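Local coordinates for putative oxidoreductase (PDB 2ISM), which probably acts as an oxidoreductase, belongs to a dehydrogenase family with the beta-propeller fold, and carries a bound calcium ion, at residues Leu39-Met44 with Leu55-Arg60; Gly51-Phe56 with Ala65-Tyr70; Gln88-Tyr93 with Arg109-Gly114; Arg104-Arg109 with Asp120-Asp125. All coordinates share one frame; numbering follows the deposited sequence.

Contact 1. Residues Leu39-Met44 with Leu55-Arg60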
# COMPACT_ATOMS: atom_id res chain seq x y z
N LEU B 39 4.85 -15.25 -11.70
CA LEU B 39 5.52 -16.51 -11.41
C LEU B 39 6.33 -16.38 -10.12
O LEU B 39 6.92 -15.33 -9.86
CB LEU B 39 6.45 -16.90 -12.56
CG LEU B 39 5.78 -17.21 -13.89
CD1 LEU B 39 6.83 -17.36 -14.98
CD2 LEU B 39 4.94 -18.47 -13.77
N PRO B 40 6.36 -17.44 -9.31
CA PRO B 40 7.11 -17.42 -8.05
C PRO B 40 8.58 -17.02 -8.19
O PRO B 40 9.16 -16.41 -7.29
CB PRO B 40 6.93 -18.85 -7.52
CG PRO B 40 6.71 -19.66 -8.76
CD PRO B 40 5.79 -18.77 -9.57
N ASP B 41 9.19 -17.34 -9.33
CA ASP B 41 10.59 -17.02 -9.56
C ASP B 41 10.83 -15.60 -10.06
O ASP B 41 11.96 -15.24 -10.39
CB ASP B 41 11.21 -18.01 -10.54
CG ASP B 41 10.32 -18.26 -11.74
OD1 ASP B 41 9.28 -18.94 -11.59
OD2 ASP B 41 10.67 -17.78 -12.84
N GLY B 42 9.78 -14.78 -10.11
CA GLY B 42 9.94 -13.41 -10.56
C GLY B 42 9.39 -13.12 -11.95
O GLY B 42 9.03 -11.98 -12.24
N GLY B 43 9.33 -14.13 -12.80
CA GLY B 43 8.81 -13.93 -14.14
C GLY B 43 7.37 -13.44 -14.14
O GLY B 43 6.72 -13.41 -13.10
N MET B 44 6.87 -13.07 -15.31
CA MET B 44 5.51 -12.58 -15.42
C MET B 44 4.86 -13.07 -16.71
O MET B 44 5.43 -12.90 -17.79
CB MET B 44 5.51 -11.05 -15.40
CG MET B 44 4.15 -10.40 -15.34
SD MET B 44 4.29 -8.60 -15.38
CE MET B 44 5.49 -8.35 -14.08
N LEU B 55 5.96 -14.20 -21.87
CA LEU B 55 6.73 -14.33 -20.64
C LEU B 55 7.70 -13.16 -20.60
O LEU B 55 8.50 -12.99 -21.53
CB LEU B 55 7.54 -15.63 -20.61
CG LEU B 55 8.60 -15.70 -19.50
CD1 LEU B 55 7.91 -15.82 -18.14
CD2 LEU B 55 9.53 -16.88 -19.72
N PHE B 56 7.62 -12.35 -19.56
CA PHE B 56 8.54 -11.23 -19.41
C PHE B 56 9.42 -11.61 -18.23
O PHE B 56 8.92 -11.85 -17.12
CB PHE B 56 7.80 -9.93 -19.12
CG PHE B 56 8.71 -8.73 -19.10
CD1 PHE B 56 9.35 -8.32 -20.27
CD2 PHE B 56 8.94 -8.03 -17.92
CE1 PHE B 56 10.22 -7.23 -20.25
CE2 PHE B 56 9.81 -6.94 -17.90
CZ PHE B 56 10.45 -6.54 -19.06
N ARG B 57 10.72 -11.67 -18.47
CA ARG B 57 11.66 -12.06 -17.43
C ARG B 57 13.03 -11.46 -17.72
O ARG B 57 13.52 -11.54 -18.84
CB ARG B 57 11.77 -13.59 -17.39
CG ARG B 57 12.55 -14.16 -16.23
CD ARG B 57 12.88 -15.62 -16.48
NE ARG B 57 13.47 -16.27 -15.32
CZ ARG B 57 14.08 -17.45 -15.35
NH1 ARG B 57 14.18 -18.12 -16.49
NH2 ARG B 57 14.58 -17.97 -14.24
N GLU B 58 13.63 -10.85 -16.71
CA GLU B 58 14.94 -10.24 -16.86
C GLU B 58 15.02 -9.33 -18.08
O GLU B 58 15.94 -9.42 -18.90
CB GLU B 58 16.00 -11.34 -16.97
CG GLU B 58 16.24 -12.09 -15.66
CD GLU B 58 17.05 -13.36 -15.86
OE1 GLU B 58 17.80 -13.44 -16.86
OE2 GLU B 58 16.94 -14.27 -15.02
N GLY B 59 14.03 -8.45 -18.21
CA GLY B 59 14.00 -7.51 -19.32
C GLY B 59 13.78 -8.08 -20.71
O GLY B 59 13.94 -7.35 -21.70
N ARG B 60 13.41 -9.35 -20.80
CA ARG B 60 13.18 -9.96 -22.11
C ARG B 60 11.78 -10.53 -22.28
O ARG B 60 11.25 -11.17 -21.37
CB ARG B 60 14.22 -11.05 -22.39
CG ARG B 60 14.11 -11.65 -23.79
CD ARG B 60 15.49 -11.94 -24.38
NE ARG B 60 16.09 -13.16 -23.86
CZ ARG B 60 17.40 -13.34 -23.70
NH1 ARG B 60 18.25 -12.37 -24.03
NH2 ARG B 60 17.86 -14.49 -23.24
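L39 lays CD1 against CD1 of L55, 3.7 Å away, the two leucines crossing at about a right angle at one end of a four-stranded blade of a six-bladed beta-propeller. L39 also packs on F86 and L45. It opens a type I turn, closed by G42 N to L39 O, that links strand 33-38 to strand 44-48; beside it, strand 52-57 ends in a type I' turn running from R57 to R60. Strands 44-48 and 52-57 meet here through the antiparallel hydrogen-bonded pair M44 and F56. F56 N gives M44 O a nearly straight bond of 2.9 Å, whereas the return bond from M44 N to F56 O (3.0 Å) is bent to 136°. M44 O also takes a CA-H...O contact from L55 CA at 3.4 Å. Just before the pair, G43 brings its CA to 3.6 Å from F56 O. The F56 ring, with CG anti to the backbone N (chi1 -174°), leads away from M44 and touches V26 and V27. On the exposed margin, R57 is extended from CG to NE and crosses D41. The opposite charges probably attract, but no N-H points at the carboxylate: D41 OD2 lies over one face of the guanidinium, 4.0 Å from R57 NE.

Contact 2. Residues Gly51-Phe56 with Ala65-Tyr70; sequences GRIRLF and AELSVY
I53 enters the contact at CB, which lies 3.9 Å from A65 O and 4.5 Å from A65 CB, in the hairpin that forms the third and fourth strands, 52-57 and 60-66, of a beta-propeller blade. Its CG1 stands anti to the carbonyl carbon, and the fully extended chi2 (-180°) carries CD1 onward to meet L67 CD1 at 4.3 Å. I53, A65 and L67 all pack on L110 of strand 104-112, so this side of the hairpin is buried against the next blade. I53 and A65 form a hydrogen-bonded pair, with I53 N to A65 O the straighter bond and A65 N to I53 O the longer at 3.2 Å. R52 and E66 follow as a non-hydrogen-bonded pair on the other face. R52 turns its guanidinium away from E66, and its NE makes a salt bridge with E48. Beyond them L67 N reaches G51 O at 2.8 Å in a nearly linear bond. G51 and R52 both face E48 in a G1 beta bulge. The glycine receives V69 from 65-70: CG2 touches G51 CA at 3.8 Å, and CG1 sits 4.1 Å from the same carbon.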
# COMPACT_ATOMS: atom_id res chain seq x y z
N GLY B 51 -4.19 -14.37 -28.77
CA GLY B 51 -3.86 -15.77 -28.56
C GLY B 51 -2.45 -16.13 -28.12
O GLY B 51 -2.06 -17.30 -28.19
N ARG B 52 -1.67 -15.15 -27.68
CA ARG B 52 -0.30 -15.42 -27.23
C ARG B 52 -0.17 -15.16 -25.74
O ARG B 52 -0.70 -14.17 -25.23
CB ARG B 52 0.71 -14.50 -27.92
CG ARG B 52 0.76 -14.57 -29.44
CD ARG B 52 1.81 -13.59 -29.98
NE ARG B 52 1.47 -12.19 -29.71
CZ ARG B 52 0.64 -11.46 -30.46
NH1 ARG B 52 0.07 -11.99 -31.53
NH2 ARG B 52 0.39 -10.19 -30.13
N ILE B 53 0.51 -16.06 -25.03
CA ILE B 53 0.79 -15.87 -23.61
C ILE B 53 2.28 -15.54 -23.62
O ILE B 53 3.10 -16.37 -24.00
CB ILE B 53 0.59 -17.15 -22.78
CG1 ILE B 53 -0.89 -17.54 -22.77
CG2 ILE B 53 1.11 -16.93 -21.36
CD1 ILE B 53 -1.20 -18.80 -21.98
N ARG B 54 2.62 -14.31 -23.23
CA ARG B 54 4.00 -13.88 -23.23
C ARG B 54 4.64 -14.05 -21.86
O ARG B 54 3.96 -14.05 -20.84
CB ARG B 54 4.11 -12.41 -23.64
CG ARG B 54 3.41 -12.07 -24.94
CD ARG B 54 4.01 -12.82 -26.12
NE ARG B 54 5.29 -12.25 -26.54
CZ ARG B 54 5.42 -11.08 -27.15
NH1 ARG B 54 4.36 -10.34 -27.42
NH2 ARG B 54 6.62 -10.65 -27.52
N LEU B 55 5.96 -14.20 -21.87
CA LEU B 55 6.73 -14.33 -20.64
C LEU B 55 7.70 -13.16 -20.60
O LEU B 55 8.50 -12.99 -21.53
CB LEU B 55 7.54 -15.63 -20.61
CG LEU B 55 8.60 -15.70 -19.50
CD1 LEU B 55 7.91 -15.82 -18.14
CD2 LEU B 55 9.53 -16.88 -19.72
N PHE B 56 7.62 -12.35 -19.56
CA PHE B 56 8.54 -11.23 -19.41
C PHE B 56 9.42 -11.61 -18.23
O PHE B 56 8.92 -11.85 -17.12
CB PHE B 56 7.80 -9.93 -19.12
CG PHE B 56 8.71 -8.73 -19.10
CD1 PHE B 56 9.35 -8.32 -20.27
CD2 PHE B 56 8.94 -8.03 -17.92
CE1 PHE B 56 10.22 -7.23 -20.25
CE2 PHE B 56 9.81 -6.94 -17.90
CZ PHE B 56 10.45 -6.54 -19.06
N ALA B 65 3.49 -19.50 -24.67
CA ALA B 65 2.62 -20.42 -25.39
C ALA B 65 1.78 -19.68 -26.41
O ALA B 65 1.53 -18.48 -26.29
CB ALA B 65 1.71 -21.15 -24.41
N GLU B 66 1.37 -20.40 -27.44
CA GLU B 66 0.52 -19.81 -28.46
C GLU B 66 -0.71 -20.70 -28.51
O GLU B 66 -0.59 -21.92 -28.64
CB GLU B 66 1.22 -19.78 -29.81
CG GLU B 66 0.52 -18.90 -30.83
CD GLU B 66 1.39 -18.60 -32.03
OE1 GLU B 66 2.52 -18.09 -31.84
OE2 GLU B 66 0.95 -18.86 -33.17
N LEU B 67 -1.89 -20.09 -28.38
CA LEU B 67 -3.13 -20.85 -28.41
C LEU B 67 -4.04 -20.36 -29.53
O LEU B 67 -4.12 -19.16 -29.79
CB LEU B 67 -3.87 -20.71 -27.07
CG LEU B 67 -3.15 -21.21 -25.81
CD1 LEU B 67 -3.92 -20.79 -24.57
CD2 LEU B 67 -3.01 -22.72 -25.86
N SER B 68 -4.70 -21.29 -30.19
CA SER B 68 -5.63 -20.95 -31.25
C SER B 68 -6.85 -20.35 -30.57
O SER B 68 -7.41 -20.93 -29.65
CB SER B 68 -6.04 -22.21 -32.03
OG SER B 68 -7.13 -21.94 -32.90
N VAL B 69 -7.26 -19.17 -31.02
CA VAL B 69 -8.43 -18.53 -30.43
C VAL B 69 -9.23 -17.83 -31.51
O VAL B 69 -8.73 -17.62 -32.62
CB VAL B 69 -8.04 -17.48 -29.36
CG1 VAL B 69 -7.19 -18.12 -28.26
CG2 VAL B 69 -7.29 -16.33 -30.00
N TYR B 70 -10.47 -17.50 -31.18
CA TYR B 70 -11.37 -16.80 -32.08
C TYR B 70 -11.27 -15.34 -31.67
O TYR B 70 -11.93 -14.91 -30.72
CB TYR B 70 -12.81 -17.29 -31.85
CG TYR B 70 -13.83 -16.66 -32.77
CD1 TYR B 70 -13.86 -16.98 -34.12
CD2 TYR B 70 -14.80 -15.79 -32.27
CE1 TYR B 70 -14.83 -16.45 -34.97
CE2 TYR B 70 -15.78 -15.25 -33.10
CZ TYR B 70 -15.79 -15.59 -34.45
OH TYR B 70 -16.77 -15.09 -35.28

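Contact 3. Residues Gln88-Tyr93 with Arg109-Gly114; sequences QEPYVY and RLRHLG
Strands 92-98 and 104-112 run antiparallel, and V92 and L110 form a hydrogen-bonded pair whose N-H groups each meet the other's carbonyl, while Y91 CA adds a CA-H...O contact to L110 O at 3.2 Å. On the face away from V92 and L110, R109 is shared by two tyrosines. Its chain bends at chi3 (82°), and the guanidinium lies flat on the Y91 ring with planes 14° apart: R109 CZ stands 3.6 Å above the Y91 ring centroid in a cation-pi stack. Lower down, R109 CG makes a CH-pi contact over the Y93 ring, 4.0 Å from its centroid. R109 NH1 donates to Y93 OH at 3.2 Å, the oxygen lying in the guanidinium plane. That hydroxyl also bonds to P176 O, while R109 has further carboxylate partners in D120 and E177. Nearer the surface, R111 runs beside P90, its NH1 3.4 Å from P90 CG, and its NH2 comes within 3.1 Å of Y91 OH at an angle too poor for a hydrogen bond. H112 CB packs on P90 CB at 4.0 Å, and its ND1 bonds to Y64 OH of the preceding blade. Pairing of this kind joins the second and third strands of an antiparallel beta-propeller blade.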
# COMPACT_ATOMS: atom_id res chain seq x y z
N GLN B 88 4.19 -26.86 -7.94
CA GLN B 88 4.05 -28.26 -7.54
C GLN B 88 3.01 -28.88 -8.45
O GLN B 88 3.14 -30.02 -8.89
CB GLN B 88 3.60 -28.38 -6.08
CG GLN B 88 2.52 -29.45 -5.87
CD GLN B 88 2.67 -30.20 -4.56
OE1 GLN B 88 1.68 -30.50 -3.88
NE2 GLN B 88 3.91 -30.52 -4.20
N GLU B 89 1.95 -28.12 -8.70
CA GLU B 89 0.89 -28.53 -9.61
C GLU B 89 1.23 -27.56 -10.73
O GLU B 89 0.82 -26.40 -10.71
CB GLU B 89 -0.49 -28.22 -9.02
CG GLU B 89 -0.79 -28.96 -7.72
CD GLU B 89 -1.11 -30.43 -7.93
OE1 GLU B 89 -0.96 -30.93 -9.06
OE2 GLU B 89 -1.51 -31.09 -6.94
N PRO B 90 2.04 -28.01 -11.71
CA PRO B 90 2.50 -27.23 -12.86
C PRO B 90 1.29 -27.04 -13.75
O PRO B 90 1.04 -27.86 -14.64
CB PRO B 90 3.56 -28.13 -13.46
CG PRO B 90 2.95 -29.47 -13.28
CD PRO B 90 2.46 -29.41 -11.84
N TYR B 91 0.55 -25.96 -13.55
CA TYR B 91 -0.64 -25.73 -14.35
C TYR B 91 -0.93 -24.24 -14.42
O TYR B 91 -0.91 -23.54 -13.41
CB TYR B 91 -1.91 -26.50 -13.98
CG TYR B 91 -1.72 -28.00 -14.03
CD1 TYR B 91 -1.53 -28.66 -15.24
CD2 TYR B 91 -1.71 -28.77 -12.86
CE1 TYR B 91 -1.32 -30.04 -15.29
CE2 TYR B 91 -1.50 -30.15 -12.90
CZ TYR B 91 -1.31 -30.77 -14.12
OH TYR B 91 -1.09 -32.13 -14.17
N VAL B 92 -1.20 -23.77 -15.64
CA VAL B 92 -1.54 -22.38 -15.89
C VAL B 92 -2.94 -22.44 -16.51
O VAL B 92 -3.16 -23.14 -17.51
CB VAL B 92 -0.57 -21.72 -16.90
CG1 VAL B 92 -1.04 -20.31 -17.23
CG2 VAL B 92 0.84 -21.67 -16.32
N TYR B 93 -3.88 -21.71 -15.92
CA TYR B 93 -5.24 -21.71 -16.43
C TYR B 93 -5.47 -20.52 -17.33
O TYR B 93 -4.91 -19.44 -17.11
CB TYR B 93 -6.24 -21.70 -15.27
CG TYR B 93 -6.25 -22.99 -14.48
CD1 TYR B 93 -7.31 -23.90 -14.59
CD2 TYR B 93 -5.18 -23.33 -13.65
CE1 TYR B 93 -7.31 -25.10 -13.90
CE2 TYR B 93 -5.16 -24.54 -12.95
CZ TYR B 93 -6.23 -25.41 -13.08
OH TYR B 93 -6.21 -26.61 -12.40
N ARG B 109 -6.27 -25.59 -19.41
CA ARG B 109 -5.16 -25.66 -18.50
C ARG B 109 -3.92 -26.07 -19.30
O ARG B 109 -4.00 -26.96 -20.15
CB ARG B 109 -5.46 -26.72 -17.43
CG ARG B 109 -4.47 -26.80 -16.31
CD ARG B 109 -4.99 -27.68 -15.18
NE ARG B 109 -4.80 -29.11 -15.39
CZ ARG B 109 -5.03 -30.02 -14.46
NH1 ARG B 109 -5.46 -29.64 -13.26
NH2 ARG B 109 -4.83 -31.31 -14.71
N LEU B 110 -2.80 -25.40 -19.06
CA LEU B 110 -1.55 -25.71 -19.75
C LEU B 110 -0.56 -26.29 -18.74
O LEU B 110 -0.57 -25.92 -17.57
CB LEU B 110 -0.92 -24.46 -20.36
CG LEU B 110 -1.69 -23.58 -21.35
CD1 LEU B 110 -0.70 -22.65 -22.04
CD2 LEU B 110 -2.40 -24.43 -22.37
N ARG B 111 0.29 -27.21 -19.20
CA ARG B 111 1.29 -27.79 -18.31
C ARG B 111 2.55 -26.91 -18.40
O ARG B 111 3.07 -26.65 -19.48
CB ARG B 111 1.62 -29.23 -18.73
CG ARG B 111 2.82 -29.83 -17.99
CD ARG B 111 3.03 -31.29 -18.34
NE ARG B 111 2.10 -32.16 -17.63
CZ ARG B 111 2.20 -32.45 -16.33
NH1 ARG B 111 3.19 -31.95 -15.61
NH2 ARG B 111 1.30 -33.25 -15.76
N HIS B 112 3.01 -26.46 -17.24
CA HIS B 112 4.18 -25.60 -17.14
C HIS B 112 5.47 -26.39 -17.32
O HIS B 112 5.70 -27.38 -16.62
CB HIS B 112 4.19 -24.91 -15.77
CG HIS B 112 5.37 -24.02 -15.53
ND1 HIS B 112 5.58 -22.85 -16.23
CD2 HIS B 112 6.41 -24.13 -14.66
CE1 HIS B 112 6.69 -22.27 -15.79
NE2 HIS B 112 7.20 -23.03 -14.84
N LEU B 113 6.31 -25.95 -18.25
CA LEU B 113 7.58 -26.63 -18.52
C LEU B 113 8.77 -25.73 -18.26
O LEU B 113 9.88 -26.01 -18.72
CB LEU B 113 7.61 -27.12 -19.98
CG LEU B 113 6.52 -28.11 -20.39
CD1 LEU B 113 6.61 -28.40 -21.89
CD2 LEU B 113 6.66 -29.40 -19.58
N GLY B 114 8.55 -24.65 -17.52
CA GLY B 114 9.63 -23.73 -17.22
C GLY B 114 9.55 -22.43 -17.98
O GLY B 114 9.01 -21.44 -17.48

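Contact 4. Residues Arg104-Arg109 with Asp120-Asp125; sequences RNQVVR and DRVVLD
Two classic beta bulges fall within six residues of the edge strand, each gathering two N-H groups onto one carbonyl of strand 104-112. R109 O accepts from D120 N at 2.7 Å and from R121 N at 3.2 Å; V107 O does the same with V123 N at 2.7 Å and L124 N at 3.2 Å. Between them V108 and V122 form a non-hydrogen-bonded pair, with V108 CG1 touching V122 CG2. At the second bulge the chain turns a corner, and V123 sets CB beside V107 O and CG2 against R109 CB. L124, paired with V107, packs on L172 and L174 of the next blade.

Each end carries a salt bridge in which an arginine grips side-on, with NE and NH2. R104 spreads its grip over both oxygens of D125, NE to OD1 and NH2 to OD2, each at 2.9 Å, with the flat groups nearly coplanar. Its chain bends sharply at chi2 (-75°), and its NH1 bonds to G102 O and E100 O. R109 concentrates both nitrogens on D120 OD2, NE at 3.1 Å; the oxygen lies in the guanidinium plane. R121 approaches the face of this same guanidinium, its plane turned 80° from it, and brings NH1 to 2.8 Å from R109 NH2. These two donors cannot bond each other. Their repulsion is probably offset by D120 and by E177, which makes a salt bridge with R109 and a long, weak ion pair with R121.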
# COMPACT_ATOMS: atom_id res chain seq x y z
N ARG B 104 -17.21 -21.50 -29.09
CA ARG B 104 -17.62 -21.40 -27.69
C ARG B 104 -16.45 -20.95 -26.83
O ARG B 104 -15.30 -20.94 -27.27
CB ARG B 104 -18.16 -22.75 -27.19
CG ARG B 104 -17.11 -23.80 -26.80
CD ARG B 104 -16.42 -24.45 -27.99
NE ARG B 104 -15.66 -25.63 -27.58
CZ ARG B 104 -15.03 -26.47 -28.41
NH1 ARG B 104 -15.07 -26.26 -29.72
NH2 ARG B 104 -14.38 -27.52 -27.93
N ASN B 105 -16.75 -20.53 -25.60
CA ASN B 105 -15.71 -20.12 -24.67
C ASN B 105 -15.41 -21.32 -23.78
O ASN B 105 -16.25 -22.20 -23.59
CB ASN B 105 -16.16 -18.92 -23.83
CG ASN B 105 -16.07 -17.60 -24.59
OD1 ASN B 105 -17.08 -16.93 -24.85
ND2 ASN B 105 -14.86 -17.22 -24.95
N GLN B 106 -14.20 -21.37 -23.24
CA GLN B 106 -13.80 -22.47 -22.39
C GLN B 106 -12.63 -22.07 -21.52
O GLN B 106 -11.95 -21.08 -21.79
CB GLN B 106 -13.37 -23.68 -23.24
CG GLN B 106 -12.34 -23.33 -24.30
CD GLN B 106 -11.78 -24.55 -25.02
OE1 GLN B 106 -12.51 -25.49 -25.36
NE2 GLN B 106 -10.48 -24.52 -25.28
N VAL B 107 -12.42 -22.84 -20.46
CA VAL B 107 -11.30 -22.63 -19.57
C VAL B 107 -10.42 -23.83 -19.84
O VAL B 107 -10.88 -24.97 -19.76
CB VAL B 107 -11.71 -22.64 -18.09
CG1 VAL B 107 -10.46 -22.60 -17.22
CG2 VAL B 107 -12.60 -21.44 -17.77
N VAL B 108 -9.16 -23.57 -20.18
CA VAL B 108 -8.23 -24.65 -20.44
C VAL B 108 -7.11 -24.57 -19.42
O VAL B 108 -7.01 -23.60 -18.66
CB VAL B 108 -7.63 -24.56 -21.87
CG1 VAL B 108 -8.74 -24.75 -22.90
CG2 VAL B 108 -6.94 -23.21 -22.07
N ARG B 109 -6.27 -25.59 -19.41
CA ARG B 109 -5.16 -25.66 -18.50
C ARG B 109 -3.92 -26.07 -19.30
O ARG B 109 -4.00 -26.96 -20.15
CB ARG B 109 -5.46 -26.72 -17.43
CG ARG B 109 -4.47 -26.80 -16.31
CD ARG B 109 -4.99 -27.68 -15.18
NE ARG B 109 -4.80 -29.11 -15.39
CZ ARG B 109 -5.03 -30.02 -14.46
NH1 ARG B 109 -5.46 -29.64 -13.26
NH2 ARG B 109 -4.83 -31.31 -14.71
N ASP B 120 -2.75 -28.77 -21.78
CA ASP B 120 -2.89 -30.01 -21.03
C ASP B 120 -4.28 -30.56 -21.32
O ASP B 120 -4.42 -31.66 -21.85
CB ASP B 120 -2.72 -29.74 -19.53
CG ASP B 120 -3.01 -30.97 -18.69
OD1 ASP B 120 -2.44 -32.04 -18.98
OD2 ASP B 120 -3.80 -30.86 -17.73
N ARG B 121 -5.31 -29.79 -20.98
CA ARG B 121 -6.68 -30.22 -21.23
C ARG B 121 -7.70 -29.11 -20.97
O ARG B 121 -7.38 -28.09 -20.36
CB ARG B 121 -7.03 -31.43 -20.36
CG ARG B 121 -7.37 -31.10 -18.91
CD ARG B 121 -8.03 -32.29 -18.24
NE ARG B 121 -9.02 -31.89 -17.25
CZ ARG B 121 -8.76 -31.65 -15.98
NH1 ARG B 121 -7.52 -31.78 -15.52
NH2 ARG B 121 -9.73 -31.29 -15.16
N VAL B 122 -8.92 -29.32 -21.45
CA VAL B 122 -9.99 -28.36 -21.25
C VAL B 122 -10.54 -28.63 -19.85
O VAL B 122 -10.77 -29.78 -19.48
CB VAL B 122 -11.11 -28.54 -22.29
CG1 VAL B 122 -12.23 -27.54 -22.04
CG2 VAL B 122 -10.55 -28.36 -23.69
N VAL B 123 -10.71 -27.57 -19.07
CA VAL B 123 -11.21 -27.66 -17.70
C VAL B 123 -12.73 -27.53 -17.65
O VAL B 123 -13.40 -28.22 -16.88
CB VAL B 123 -10.55 -26.57 -16.83
CG1 VAL B 123 -11.11 -26.61 -15.42
CG2 VAL B 123 -9.05 -26.78 -16.80
N LEU B 124 -13.26 -26.62 -18.47
CA LEU B 124 -14.70 -26.40 -18.57
C LEU B 124 -14.95 -25.93 -20.00
O LEU B 124 -14.38 -24.94 -20.44
CB LEU B 124 -15.19 -25.33 -17.59
CG LEU B 124 -16.67 -24.96 -17.77
CD1 LEU B 124 -17.53 -26.21 -17.64
CD2 LEU B 124 -17.10 -23.91 -16.75
N ASP B 125 -15.81 -26.65 -20.71
CA ASP B 125 -16.11 -26.33 -22.10
C ASP B 125 -17.59 -25.95 -22.27
O ASP B 125 -18.42 -26.28 -21.43
CB ASP B 125 -15.78 -27.54 -22.98
CG ASP B 125 -15.45 -27.16 -24.41
OD1 ASP B 125 -15.52 -25.96 -24.74
OD2 ASP B 125 -15.11 -28.07 -25.21

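Overall arrangement
Contacts 1 and 2 share L55 and F56 of strand 52-57, which pairs with strand 44-48 in one and strand 60-66 in the other; their centres are 16 Å apart. Contacts 3 and 4 repeat this plan on strand 104-112 of the next blade, with R109 common to both and Y91 CE1 3.6 Å from D120 OD2. The blades meet where L110 of contact 3 packs on contact 2: L110 CD1 lies 3.7 Å from A65 CB. Contacts 1 and 4 are the most distant pair, about 25 Å between centres. The calcium site, with E233 and Y243, uses none of these residues; E233 sits on strand 232-237 of another blade.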